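PDB 3ZBQ: Phikz039 from Pseudomonas phage phikz, which is a phage-encoded, tubulin-like protein, also called PhuZ, that carries guanosine-5'-diphosphate in the pocket of its parallel-stranded domain. Local coordinates for residues 72-77 against 141-146; 133-138 against 289-294; 149-154 against 162-167; 223-228 against 282-287; 21-26 against 181-186. All coordinates share one frame; numbering follows the deposited sequence.

Contact 1: 72-77 against 141-146; sequences KDRKAA and LRNSSG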
# COMPACT_ATOMS: atom_id res chain seq x y z
N LYS A 72 -1.15 12.72 -10.73
CA LYS A 72 0.18 12.12 -10.60
C LYS A 72 1.30 13.07 -10.14
O LYS A 72 2.49 12.74 -10.25
CB LYS A 72 0.58 11.35 -11.87
CG LYS A 72 -0.37 10.22 -12.17
CD LYS A 72 0.15 9.39 -13.33
CE LYS A 72 -0.79 8.22 -13.63
NZ LYS A 72 -2.11 8.66 -14.13
N ASP A 73 0.92 14.23 -9.61
CA ASP A 73 1.89 15.17 -9.06
C ASP A 73 2.07 14.87 -7.58
O ASP A 73 1.37 15.43 -6.74
CB ASP A 73 1.41 16.62 -9.24
CG ASP A 73 2.51 17.65 -8.98
OD1 ASP A 73 3.42 17.39 -8.16
OD2 ASP A 73 2.45 18.73 -9.61
N ARG A 74 3.00 13.97 -7.28
CA ARG A 74 3.21 13.49 -5.91
C ARG A 74 3.64 14.60 -4.95
O ARG A 74 3.22 14.63 -3.79
CB ARG A 74 4.24 12.35 -5.89
CG ARG A 74 3.65 10.97 -5.66
CD ARG A 74 4.73 9.92 -5.38
NE ARG A 74 4.67 9.41 -4.00
CZ ARG A 74 5.71 9.39 -3.16
NH1 ARG A 74 6.90 9.82 -3.57
NH2 ARG A 74 5.56 8.92 -1.92
N LYS A 75 4.49 15.51 -5.42
CA LYS A 75 4.95 16.60 -4.57
C LYS A 75 3.82 17.56 -4.22
O LYS A 75 3.67 17.94 -3.06
CB LYS A 75 6.12 17.34 -5.21
CG LYS A 75 7.36 16.48 -5.34
CD LYS A 75 8.55 17.29 -5.81
CE LYS A 75 9.76 16.40 -5.98
NZ LYS A 75 10.98 17.16 -6.34
N ALA A 76 3.04 17.95 -5.22
CA ALA A 76 1.89 18.81 -4.96
C ALA A 76 0.91 18.15 -4.01
O ALA A 76 0.36 18.81 -3.12
CB ALA A 76 1.19 19.21 -6.27
N ALA A 77 0.66 16.86 -4.21
CA ALA A 77 -0.26 16.14 -3.35
C ALA A 77 0.25 16.17 -1.92
O ALA A 77 -0.51 16.43 -0.98
CB ALA A 77 -0.43 14.71 -3.83
N LEU A 141 6.51 5.94 -13.04
CA LEU A 141 7.68 5.18 -12.59
C LEU A 141 8.43 5.98 -11.53
O LEU A 141 8.87 5.44 -10.53
CB LEU A 141 8.59 4.83 -13.77
CG LEU A 141 9.98 4.27 -13.44
CD1 LEU A 141 9.89 2.96 -12.63
CD2 LEU A 141 10.75 4.03 -14.73
N ARG A 142 8.56 7.29 -11.76
CA ARG A 142 9.15 8.19 -10.78
C ARG A 142 8.34 8.14 -9.47
O ARG A 142 8.91 8.10 -8.37
CB ARG A 142 9.18 9.61 -11.35
CG ARG A 142 9.91 10.62 -10.49
CD ARG A 142 9.67 12.02 -11.01
NE ARG A 142 9.93 12.10 -12.45
CZ ARG A 142 9.48 13.07 -13.24
NH1 ARG A 142 8.75 14.06 -12.74
NH2 ARG A 142 9.77 13.05 -14.54
N ASN A 143 7.02 8.11 -9.60
CA ASN A 143 6.16 8.01 -8.42
C ASN A 143 6.32 6.69 -7.68
O ASN A 143 6.40 6.68 -6.45
CB ASN A 143 4.69 8.24 -8.78
CG ASN A 143 4.40 9.68 -9.13
OD1 ASN A 143 5.22 10.57 -8.86
ND2 ASN A 143 3.24 9.93 -9.74
N SER A 144 6.37 5.59 -8.43
CA SER A 144 6.52 4.27 -7.79
C SER A 144 7.89 4.13 -7.12
O SER A 144 8.01 3.55 -6.03
CB SER A 144 6.28 3.13 -8.79
OG SER A 144 4.92 3.08 -9.22
N SER A 145 8.93 4.68 -7.75
CA SER A 145 10.27 4.68 -7.13
C SER A 145 10.29 5.51 -5.85
O SER A 145 10.87 5.10 -4.84
CB SER A 145 11.34 5.18 -8.09
OG SER A 145 11.42 4.34 -9.23
N GLY A 146 9.67 6.69 -5.91
CA GLY A 146 9.54 7.53 -4.72
C GLY A 146 8.74 6.85 -3.62
O GLY A 146 9.05 6.96 -2.44
O HOH W 1 8.44 10.33 -6.15
O HOH W 2 5.35 13.22 -9.31
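Asn-143 and Arg-74 bury the most surface here, their side chains running past each other in opposite directions with the amide and guanidinium planes 60° apart. The amide spends both its ends. ND2 points its N-H at Lys-72 O, 3.0 Å away and nearly straight at 173°, and Lys-72 O lies in the plane of the amide; Gly-105 O is a second acceptor for the same nitrogen. At the other end OD1 takes a proton from water 2, at 2.7 Å, and that water accepts from Arg-74 N, so the first turn of helix 74-81 is tied to the side of helix 138-158. This is the rim of the nucleotide pocket in a tubulin-like fold: Lys-72 belongs to the pocket and its side chain comes about 4 Å from GDP. The aliphatic part of Arg-74 lies along the amide, with CD 3.6 Å from Asn-143 OD1, before a bend at chi3 (112°) swings the guanidinium over Asn-143 O, which covers one face. NH1 then comes 3.5 Å from Gly-146 C, and water 1 bridges it to Arg-142 O. Ser-110 OG takes NE and Thr-150 OG1 takes NH2, fixing the rotation of the group.

Contact 2: 133-138 against 289-294; sequences GSYDSD and RKRLEE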
# COMPACT_ATOMS: atom_id res chain seq x y z
N GLY A 133 2.36 -1.31 -7.63
CA GLY A 133 3.44 -0.67 -8.36
C GLY A 133 3.07 -0.50 -9.83
O GLY A 133 2.41 -1.36 -10.41
N SER A 134 3.48 0.62 -10.43
CA SER A 134 3.22 0.83 -11.86
C SER A 134 4.33 1.66 -12.49
O SER A 134 5.10 2.33 -11.79
CB SER A 134 1.84 1.46 -12.11
OG SER A 134 1.75 2.78 -11.59
N TYR A 135 4.40 1.63 -13.82
CA TYR A 135 5.50 2.30 -14.50
C TYR A 135 5.14 2.53 -15.95
O TYR A 135 6.00 2.39 -16.82
CB TYR A 135 6.77 1.46 -14.42
CG TYR A 135 6.53 -0.02 -14.56
CD1 TYR A 135 6.41 -0.62 -15.80
CD2 TYR A 135 6.43 -0.82 -13.43
CE1 TYR A 135 6.18 -1.98 -15.92
CE2 TYR A 135 6.20 -2.17 -13.53
CZ TYR A 135 6.07 -2.75 -14.77
OH TYR A 135 5.86 -4.11 -14.85
N ASP A 136 3.87 2.87 -16.20
CA ASP A 136 3.39 3.07 -17.58
C ASP A 136 3.87 4.37 -18.21
O ASP A 136 3.61 4.62 -19.39
CB ASP A 136 1.85 2.94 -17.68
CG ASP A 136 1.11 4.09 -16.99
OD1 ASP A 136 1.68 4.73 -16.09
OD2 ASP A 136 -0.06 4.35 -17.36
N SER A 137 4.57 5.20 -17.44
CA SER A 137 5.19 6.40 -18.00
C SER A 137 6.33 6.83 -17.10
O SER A 137 6.50 6.30 -15.99
CB SER A 137 4.19 7.54 -18.14
OG SER A 137 3.83 8.05 -16.87
N ASP A 138 7.11 7.80 -17.56
CA ASP A 138 8.20 8.34 -16.75
C ASP A 138 7.71 8.84 -15.39
O ASP A 138 8.30 8.52 -14.35
CB ASP A 138 8.92 9.47 -17.49
CG ASP A 138 10.02 10.10 -16.66
OD1 ASP A 138 10.89 9.35 -16.17
OD2 ASP A 138 10.01 11.33 -16.48
N ARG A 289 12.92 -3.15 -5.86
CA ARG A 289 13.91 -2.10 -6.11
C ARG A 289 14.62 -2.34 -7.44
O ARG A 289 14.75 -1.44 -8.28
CB ARG A 289 14.93 -2.05 -4.96
CG ARG A 289 15.84 -0.83 -5.00
CD ARG A 289 17.17 -1.08 -4.26
NE ARG A 289 17.96 -2.12 -4.93
CZ ARG A 289 18.69 -1.91 -6.02
NH1 ARG A 289 18.75 -0.70 -6.57
NH2 ARG A 289 19.37 -2.90 -6.57
N LYS A 290 15.05 -3.58 -7.63
CA LYS A 290 15.74 -3.99 -8.86
C LYS A 290 14.85 -3.81 -10.10
O LYS A 290 15.30 -3.34 -11.15
CB LYS A 290 16.21 -5.45 -8.71
CG LYS A 290 17.00 -5.98 -9.91
CD LYS A 290 18.25 -5.15 -10.18
CE LYS A 290 19.03 -5.71 -11.37
NZ LYS A 290 20.13 -4.81 -11.77
N ARG A 291 13.58 -4.18 -9.97
CA ARG A 291 12.63 -4.07 -11.07
C ARG A 291 12.41 -2.62 -11.49
O ARG A 291 12.35 -2.31 -12.69
CB ARG A 291 11.29 -4.70 -10.67
CG ARG A 291 10.14 -4.48 -11.65
CD ARG A 291 10.39 -5.12 -13.00
NE ARG A 291 9.21 -5.05 -13.86
CZ ARG A 291 9.22 -5.28 -15.17
NH1 ARG A 291 10.34 -5.63 -15.78
NH2 ARG A 291 8.10 -5.19 -15.87
N LEU A 292 12.29 -1.73 -10.52
CA LEU A 292 12.06 -0.32 -10.82
C LEU A 292 13.34 0.31 -11.36
O LEU A 292 13.29 1.18 -12.24
CB LEU A 292 11.54 0.44 -9.59
CG LEU A 292 10.20 -0.03 -9.04
CD1 LEU A 292 9.76 0.81 -7.85
CD2 LEU A 292 9.13 -0.03 -10.12
N GLU A 293 14.48 -0.12 -10.83
CA GLU A 293 15.77 0.37 -11.31
C GLU A 293 15.94 0.06 -12.80
O GLU A 293 16.34 0.93 -13.58
CB GLU A 293 16.91 -0.25 -10.50
CG GLU A 293 18.30 0.24 -10.87
CD GLU A 293 19.37 -0.31 -9.93
OE1 GLU A 293 19.84 -1.45 -10.16
OE2 GLU A 293 19.72 0.39 -8.95
N GLU A 294 15.62 -1.17 -13.18
CA GLU A 294 15.72 -1.58 -14.58
C GLU A 294 14.77 -0.78 -15.46
O GLU A 294 15.15 -0.37 -16.57
CB GLU A 294 15.43 -3.07 -14.74
CG GLU A 294 16.52 -3.96 -14.15
CD GLU A 294 16.04 -5.38 -13.90
OE1 GLU A 294 14.82 -5.63 -14.01
OE2 GLU A 294 16.89 -6.25 -13.60
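Tyr-135 OH receives the NH2 of Arg-291 at 2.7 Å, a short bond with an N-H...O angle of 165°. The hydroxyl sits at the edge of the guanidinium, in its plane, while the tyrosine ring stands almost perpendicular to that plane, 88° away. Arg-291 reaches it through a kink: CG sets off anti to the backbone N and the chain turns at chi2 (64°), bringing the end of the side chain to the ring's hydroxyl. Nearer the base of the ring, on the CB side, CD2 of Tyr-135 meets CD2 of Leu-292 at 4.3 Å, a looser apolar touch. The loop carrying Tyr-135 follows strand 127-133, the fifth of the parallel strands, and leads into helix 138-158; in tubulins and FtsZ the loop at this place borders the nucleotide, and here Ser-134 touches GDP. Helix 284-304, which brings Arg-291 and Leu-292, covers this side of the domain. One step out, Glu-168 OE2 also bonds to Tyr-135 OH and makes a long, weak ion pair with Arg-291 NE; its negative charge probably helps to hold both partners. Leu-141 of helix 138-158 packs against Tyr-135 and Leu-292 alike. At the end of the loop, Ser-137 is the N-cap of that helix, and Asp-138, in its first turn, forms a salt bridge through OD1 with Arg-296 of helix 284-304.

Contact 3: 149-154 against 162-167; sequences KTFEGV and MIINYH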
# COMPACT_ATOMS: atom_id res chain seq x y z
N LYS A 149 10.92 4.25 -1.91
CA LYS A 149 11.80 5.00 -1.01
C LYS A 149 11.04 5.52 0.20
O LYS A 149 11.58 5.53 1.31
CB LYS A 149 12.47 6.15 -1.78
CG LYS A 149 13.59 5.69 -2.71
CD LYS A 149 14.00 6.83 -3.64
CE LYS A 149 15.02 6.38 -4.67
NZ LYS A 149 16.32 5.99 -4.06
N THR A 150 9.80 5.94 -0.02
CA THR A 150 8.94 6.43 1.06
C THR A 150 8.73 5.35 2.14
O THR A 150 8.77 5.64 3.33
CB THR A 150 7.58 6.90 0.50
OG1 THR A 150 7.79 8.10 -0.29
CG2 THR A 150 6.58 7.18 1.62
N PHE A 151 8.50 4.11 1.71
CA PHE A 151 8.31 3.01 2.68
C PHE A 151 9.50 2.92 3.62
O PHE A 151 9.37 2.66 4.81
CB PHE A 151 8.16 1.67 1.96
CG PHE A 151 7.02 1.62 0.98
CD1 PHE A 151 5.91 2.45 1.11
CD2 PHE A 151 7.05 0.71 -0.07
CE1 PHE A 151 4.86 2.39 0.19
CE2 PHE A 151 6.00 0.64 -1.00
CZ PHE A 151 4.91 1.48 -0.86
N GLU A 152 10.69 3.13 3.06
CA GLU A 152 11.92 3.06 3.84
C GLU A 152 12.01 4.26 4.78
O GLU A 152 12.40 4.12 5.94
CB GLU A 152 13.12 3.02 2.90
CG GLU A 152 14.38 2.38 3.48
CD GLU A 152 14.38 0.86 3.39
OE1 GLU A 152 13.33 0.23 3.66
OE2 GLU A 152 15.44 0.28 3.06
N GLY A 153 11.63 5.43 4.26
CA GLY A 153 11.61 6.65 5.05
C GLY A 153 10.60 6.59 6.19
O GLY A 153 10.89 7.02 7.32
N VAL A 154 9.41 6.07 5.90
CA VAL A 154 8.39 5.93 6.93
C VAL A 154 8.81 4.90 8.00
O VAL A 154 8.59 5.11 9.19
CB VAL A 154 7.00 5.58 6.33
CG1 VAL A 154 6.01 5.17 7.42
CG2 VAL A 154 6.45 6.77 5.52
N MET A 162 7.83 -0.79 8.08
CA MET A 162 6.60 -0.64 7.32
C MET A 162 6.36 -1.90 6.52
O MET A 162 7.20 -2.32 5.72
CB MET A 162 6.70 0.58 6.40
CG MET A 162 5.43 0.84 5.68
SD MET A 162 5.42 2.43 4.87
CE MET A 162 3.84 2.26 4.07
N ILE A 163 5.21 -2.53 6.75
CA ILE A 163 4.88 -3.79 6.11
C ILE A 163 4.08 -3.52 4.85
O ILE A 163 3.00 -2.92 4.90
CB ILE A 163 4.03 -4.68 7.05
CG1 ILE A 163 4.78 -4.98 8.35
CG2 ILE A 163 3.59 -5.96 6.34
CD1 ILE A 163 3.87 -5.49 9.45
N ILE A 164 4.59 -3.98 3.71
CA ILE A 164 3.87 -3.81 2.46
C ILE A 164 3.55 -5.16 1.80
O ILE A 164 4.39 -6.07 1.73
CB ILE A 164 4.63 -2.88 1.47
CG1 ILE A 164 5.90 -3.55 0.95
CG2 ILE A 164 4.98 -1.55 2.14
CD1 ILE A 164 6.53 -2.83 -0.25
N ASN A 165 2.30 -5.28 1.38
CA ASN A 165 1.86 -6.40 0.55
C ASN A 165 1.82 -5.87 -0.88
O ASN A 165 0.98 -5.02 -1.21
CB ASN A 165 0.49 -6.89 1.04
CG ASN A 165 -0.10 -7.96 0.15
OD1 ASN A 165 -1.02 -7.70 -0.62
ND2 ASN A 165 0.43 -9.18 0.25
N TYR A 166 2.74 -6.35 -1.71
CA TYR A 166 3.03 -5.70 -3.00
C TYR A 166 2.40 -6.38 -4.21
O TYR A 166 2.48 -7.61 -4.38
CB TYR A 166 4.55 -5.59 -3.19
CG TYR A 166 4.91 -4.98 -4.54
CD1 TYR A 166 4.81 -3.62 -4.75
CD2 TYR A 166 5.36 -5.78 -5.59
CE1 TYR A 166 5.13 -3.05 -5.98
CE2 TYR A 166 5.69 -5.22 -6.82
CZ TYR A 166 5.58 -3.86 -7.01
OH TYR A 166 5.90 -3.30 -8.23
N HIS A 167 1.83 -5.57 -5.10
CA HIS A 167 1.23 -6.07 -6.32
C HIS A 167 1.72 -5.18 -7.44
O HIS A 167 1.72 -3.98 -7.31
CB HIS A 167 -0.30 -6.00 -6.24
CG HIS A 167 -0.86 -6.81 -5.12
ND1 HIS A 167 -1.42 -8.05 -5.32
CD2 HIS A 167 -0.89 -6.59 -3.78
CE1 HIS A 167 -1.79 -8.56 -4.15
NE2 HIS A 167 -1.48 -7.69 -3.20
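The ring of Phe-151 meets Ile-164 with its face and Met-162 at a slant. Ile-164 CG2 stands over the ring, 3.9 Å from the centroid and 13° off the normal, a CH-pi contact displaced toward the rim. The other arm of the isoleucine, rotated between the backbone N and carbonyl carbon (chi1 69°), brings CD1 to 3.6 Å from Phe-151 CD2. Met-162 is stretched out through all three torsions and carries its sulfur past the base of the phenylalanine; SD is 4.9 Å from the ring centroid, an oblique Met-aromatic contact, and the methyl CE touches Phe-151 CD1 at 3.6 Å. One turn further along the helix Val-154 CG1 closes on the same sulfur at 3.8 Å. All four side chains are buried, and Val-131 of the neighbouring strand also packs on Phe-151. Helix 138-158 thus lies on the strand that follows it, the packing of a beta-alpha-beta crossover between strands 127-133 and 163-168, the repeating element of the tubulin-like nucleotide-binding domain.

Contact 4: 223-228 against 282-287; sequences QLHVCF and GLSIED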
# COMPACT_ATOMS: atom_id res chain seq x y z
N GLN A 223 8.30 -7.08 3.48
CA GLN A 223 7.23 -7.49 2.57
C GLN A 223 6.35 -8.59 3.15
O GLN A 223 6.85 -9.56 3.74
CB GLN A 223 7.83 -7.92 1.22
CG GLN A 223 6.81 -8.23 0.16
CD GLN A 223 7.40 -8.18 -1.23
OE1 GLN A 223 8.53 -7.73 -1.42
NE2 GLN A 223 6.64 -8.66 -2.21
N LEU A 224 5.04 -8.43 3.00
CA LEU A 224 4.07 -9.41 3.49
C LEU A 224 3.58 -10.27 2.35
O LEU A 224 3.07 -9.77 1.33
CB LEU A 224 2.88 -8.72 4.15
CG LEU A 224 1.68 -9.63 4.40
CD1 LEU A 224 2.04 -10.64 5.51
CD2 LEU A 224 0.49 -8.80 4.82
N HIS A 225 3.74 -11.58 2.52
CA HIS A 225 3.27 -12.55 1.54
C HIS A 225 2.10 -13.35 2.11
O HIS A 225 2.26 -14.06 3.11
CB HIS A 225 4.41 -13.51 1.16
CG HIS A 225 5.67 -12.82 0.74
ND1 HIS A 225 5.98 -12.55 -0.58
CD2 HIS A 225 6.71 -12.34 1.47
CE1 HIS A 225 7.15 -11.94 -0.64
NE2 HIS A 225 7.61 -11.80 0.59
N VAL A 226 0.94 -13.23 1.48
CA VAL A 226 -0.22 -14.02 1.89
C VAL A 226 -0.23 -15.33 1.12
O VAL A 226 -0.35 -15.34 -0.10
CB VAL A 226 -1.54 -13.26 1.68
CG1 VAL A 226 -2.73 -14.12 2.11
CG2 VAL A 226 -1.53 -11.95 2.46
N CYS A 227 -0.06 -16.44 1.85
CA CYS A 227 0.11 -17.75 1.23
C CYS A 227 -1.06 -18.66 1.58
O CYS A 227 -1.45 -18.74 2.75
CB CYS A 227 1.42 -18.40 1.71
SG CYS A 227 2.89 -17.35 1.50
N PHE A 228 -1.60 -19.37 0.59
CA PHE A 228 -2.82 -20.15 0.81
C PHE A 228 -2.61 -21.65 0.97
O PHE A 228 -3.58 -22.41 1.11
CB PHE A 228 -3.86 -19.83 -0.26
CG PHE A 228 -4.31 -18.41 -0.24
CD1 PHE A 228 -5.25 -17.97 0.69
CD2 PHE A 228 -3.77 -17.48 -1.12
CE1 PHE A 228 -5.65 -16.65 0.73
CE2 PHE A 228 -4.16 -16.16 -1.08
CZ PHE A 228 -5.11 -15.74 -0.17
N GLY A 282 12.25 -9.66 4.48
CA GLY A 282 12.84 -8.39 4.08
C GLY A 282 13.43 -8.47 2.69
O GLY A 282 13.44 -7.47 1.95
N LEU A 283 13.91 -9.65 2.33
CA LEU A 283 14.68 -9.82 1.10
C LEU A 283 13.91 -9.45 -0.16
O LEU A 283 14.47 -8.89 -1.10
CB LEU A 283 15.18 -11.25 0.98
CG LEU A 283 16.25 -11.50 -0.08
CD1 LEU A 283 17.48 -10.65 0.20
CD2 LEU A 283 16.62 -12.98 -0.12
N SER A 284 12.62 -9.77 -0.18
CA SER A 284 11.81 -9.62 -1.38
C SER A 284 11.69 -8.16 -1.82
O SER A 284 11.44 -7.89 -2.99
CB SER A 284 10.42 -10.22 -1.16
OG SER A 284 10.50 -11.63 -1.02
N ILE A 285 11.88 -7.23 -0.88
CA ILE A 285 11.86 -5.80 -1.21
C ILE A 285 12.91 -5.46 -2.28
O ILE A 285 12.67 -4.61 -3.16
CB ILE A 285 12.08 -4.92 0.05
CG1 ILE A 285 10.90 -5.03 1.00
CG2 ILE A 285 12.32 -3.46 -0.33
CD1 ILE A 285 9.56 -4.76 0.33
N GLU A 286 14.05 -6.13 -2.22
CA GLU A 286 15.11 -5.94 -3.22
C GLU A 286 14.64 -6.23 -4.64
O GLU A 286 15.08 -5.57 -5.60
CB GLU A 286 16.33 -6.81 -2.87
CG GLU A 286 17.37 -6.98 -3.99
CD GLU A 286 18.00 -5.66 -4.43
OE1 GLU A 286 17.99 -4.68 -3.65
OE2 GLU A 286 18.52 -5.62 -5.57
N ASP A 287 13.75 -7.20 -4.80
CA ASP A 287 13.23 -7.52 -6.13
C ASP A 287 12.43 -6.36 -6.73
O ASP A 287 12.49 -6.11 -7.94
CB ASP A 287 12.37 -8.79 -6.09
CG ASP A 287 13.17 -10.01 -5.72
OD1 ASP A 287 14.41 -10.01 -5.91
OD2 ASP A 287 12.55 -10.98 -5.22
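Ile-285 CD1 rests 3.7 Å from Gln-223 CB, in van der Waals packing, with Ile-164 of the neighbouring strand also against the isoleucine. Gln-223, extended with CG opposite its backbone N (chi1 -174°), slides its carboxamide beside the backbone of 282-287, where Gln-223 CD lies 3.6 Å from Ser-284 CB. Ser-284 CB also sits in the plane of the His-225 ring, at its edge, 3.7 Å from CE1. The whole is a junction of the tubulin-like C-terminal region: strand 222-227 pairs antiparallel with 275-281, and the chain leaves that second strand through Gly-282 to enter the long helix 284-304. Polar links run through the last residue of strand 275-281, Asn-281, whose side chain bonds to both His-225 NE2 and Ser-284 OG; these two atoms stand 3.3 Å apart. Within 282-287, Ile-285 N donates to Gly-282 O at 3.2 Å and Glu-286 N to Leu-283 O at 3.0 Å.

Contact 5: 21-26 against 181-186; sequences ELFHGY and NILEVL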
# COMPACT_ATOMS: atom_id res chain seq x y z
N GLU A 21 -14.52 -0.16 -3.48
CA GLU A 21 -15.83 -0.39 -4.07
C GLU A 21 -16.03 -1.87 -4.36
O GLU A 21 -17.11 -2.40 -4.14
CB GLU A 21 -16.00 0.43 -5.35
CG GLU A 21 -17.36 0.24 -6.00
CD GLU A 21 -17.50 0.98 -7.33
OE1 GLU A 21 -16.49 1.53 -7.82
OE2 GLU A 21 -18.62 0.99 -7.87
N LEU A 22 -14.97 -2.53 -4.83
CA LEU A 22 -15.04 -3.97 -5.10
C LEU A 22 -15.12 -4.78 -3.79
O LEU A 22 -15.68 -5.87 -3.78
CB LEU A 22 -13.82 -4.44 -5.91
CG LEU A 22 -13.69 -3.87 -7.32
CD1 LEU A 22 -12.42 -4.35 -8.01
CD2 LEU A 22 -14.92 -4.23 -8.15
N PHE A 23 -14.57 -4.23 -2.72
CA PHE A 23 -14.46 -4.96 -1.45
C PHE A 23 -15.68 -4.72 -0.57
O PHE A 23 -15.81 -5.31 0.51
CB PHE A 23 -13.20 -4.50 -0.71
CG PHE A 23 -12.86 -5.34 0.50
CD1 PHE A 23 -12.50 -6.67 0.36
CD2 PHE A 23 -12.90 -4.79 1.78
CE1 PHE A 23 -12.17 -7.44 1.47
CE2 PHE A 23 -12.58 -5.56 2.89
CZ PHE A 23 -12.22 -6.88 2.73
N HIS A 24 -16.59 -3.88 -1.04
CA HIS A 24 -17.71 -3.46 -0.20
C HIS A 24 -18.58 -4.62 0.28
O HIS A 24 -19.00 -5.47 -0.51
CB HIS A 24 -18.59 -2.44 -0.92
CG HIS A 24 -19.81 -2.07 -0.13
ND1 HIS A 24 -19.76 -1.20 0.93
CD2 HIS A 24 -21.09 -2.49 -0.23
CE1 HIS A 24 -20.98 -1.08 1.45
NE2 HIS A 24 -21.80 -1.85 0.76
N GLY A 25 -18.86 -4.64 1.58
CA GLY A 25 -19.67 -5.70 2.15
C GLY A 25 -18.83 -6.77 2.82
O GLY A 25 -19.34 -7.59 3.58
N TYR A 26 -17.52 -6.77 2.54
CA TYR A 26 -16.62 -7.73 3.16
C TYR A 26 -16.14 -7.25 4.51
O TYR A 26 -15.59 -8.02 5.30
CB TYR A 26 -15.43 -8.00 2.24
CG TYR A 26 -15.73 -8.96 1.12
CD1 TYR A 26 -16.47 -8.55 0.01
CD2 TYR A 26 -15.29 -10.28 1.18
CE1 TYR A 26 -16.75 -9.44 -1.01
CE2 TYR A 26 -15.57 -11.16 0.16
CZ TYR A 26 -16.30 -10.74 -0.93
OH TYR A 26 -16.58 -11.61 -1.95
N ASN A 181 -6.60 -10.38 -7.03
CA ASN A 181 -5.60 -10.83 -6.08
C ASN A 181 -5.61 -9.98 -4.82
O ASN A 181 -5.51 -10.49 -3.70
CB ASN A 181 -4.19 -10.89 -6.68
CG ASN A 181 -3.24 -11.78 -5.85
OD1 ASN A 181 -2.29 -11.30 -5.22
ND2 ASN A 181 -3.52 -13.08 -5.85
N ILE A 182 -5.78 -8.67 -4.99
CA ILE A 182 -5.85 -7.78 -3.85
C ILE A 182 -7.06 -8.07 -2.95
O ILE A 182 -6.95 -8.07 -1.73
CB ILE A 182 -5.84 -6.30 -4.31
CG1 ILE A 182 -4.42 -5.93 -4.77
CG2 ILE A 182 -6.31 -5.39 -3.18
CD1 ILE A 182 -4.31 -4.56 -5.43
N LEU A 183 -8.22 -8.34 -3.55
CA LEU A 183 -9.42 -8.67 -2.76
C LEU A 183 -9.19 -9.94 -1.96
O LEU A 183 -9.59 -10.04 -0.78
CB LEU A 183 -10.63 -8.84 -3.68
CG LEU A 183 -10.98 -7.58 -4.47
CD1 LEU A 183 -12.09 -7.87 -5.45
CD2 LEU A 183 -11.38 -6.44 -3.53
N GLU A 184 -8.55 -10.92 -2.59
CA GLU A 184 -8.21 -12.16 -1.89
C GLU A 184 -7.36 -11.86 -0.67
O GLU A 184 -7.54 -12.47 0.39
CB GLU A 184 -7.49 -13.12 -2.83
CG GLU A 184 -8.36 -13.68 -3.94
CD GLU A 184 -8.38 -15.20 -3.94
OE1 GLU A 184 -7.31 -15.81 -3.74
OE2 GLU A 184 -9.48 -15.77 -4.14
N VAL A 185 -6.41 -10.94 -0.80
CA VAL A 185 -5.54 -10.57 0.31
C VAL A 185 -6.31 -9.85 1.42
O VAL A 185 -6.17 -10.17 2.59
CB VAL A 185 -4.34 -9.71 -0.17
CG1 VAL A 185 -3.65 -9.04 1.01
CG2 VAL A 185 -3.36 -10.57 -0.97
N LEU A 186 -7.14 -8.87 1.04
CA LEU A 186 -7.93 -8.12 2.01
C LEU A 186 -8.87 -9.05 2.78
O LEU A 186 -8.99 -8.97 4.01
CB LEU A 186 -8.72 -7.00 1.31
CG LEU A 186 -7.86 -5.86 0.76
CD1 LEU A 186 -8.72 -4.88 -0.05
CD2 LEU A 186 -7.16 -5.14 1.90
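With chi1 at -171°, Phe-23 throws its ring away from its own backbone N and onto helix 175-192, where Leu-183 and Leu-186 receive it; Leu-183 has CG beside its backbone N (chi1 -61°), which directs both methyls at Leu-22 and Phe-23. The ring lies over Leu-186 CB, which is 3.9 Å from the centroid and 29° off the normal, a CH-pi contact whose shortest approach is 3.5 Å from that CB to Phe-23 CE1. Leu-186 CD1 is over the same face, toward the rim. Leu-183 slides past Phe-23 in the opposite direction, CD2 touching Phe-23 CB at 3.9 Å, while its CD1 meets Leu-22 CB, also at 3.9 Å. In this tubulin-like fold helices 13-23 and 175-192 lie side by side against the parallel sheet, both Phe-23 and Leu-186 reaching Phe-11 of strand 7-12; Phe-23 also touches Ile-9 of that strand. Past the ring the chain reverses in a type II beta turn from Phe-23 to Tyr-26, closed by Tyr-26 N to Phe-23 O at 3.0 Å, with Gly-25 at the positive phi that such a turn needs at its third residue. The turn folds Tyr-26 CB back over the other face of the phenylalanine, 3.3 Å above its plane.

Contacts 1 and 2 lie by the bound GDP, with centres about 12 Å apart: Lys-72 and Ser-134 both touch the nucleotide, and Ser-144 OG probably bonds to Ser-134 O at 2.7 Å. Helix 138-158 continues from contact 1 into contact 3. The sheet then passes from contact 3 to contact 4, since strands 163-168 and 222-227 are neighbours and Ile-164 O lies 2.8 Å from Leu-224 N. Helix 284-304 runs from contact 4 into contact 2. Contact 5 sits on the opposite side of the chain's centre from contact 1, centres about 25 Å apart, yet its Leu-22 side chain also comes within about 6 Å of GDP; Val-185 still packs against Asn-165 and Val-226.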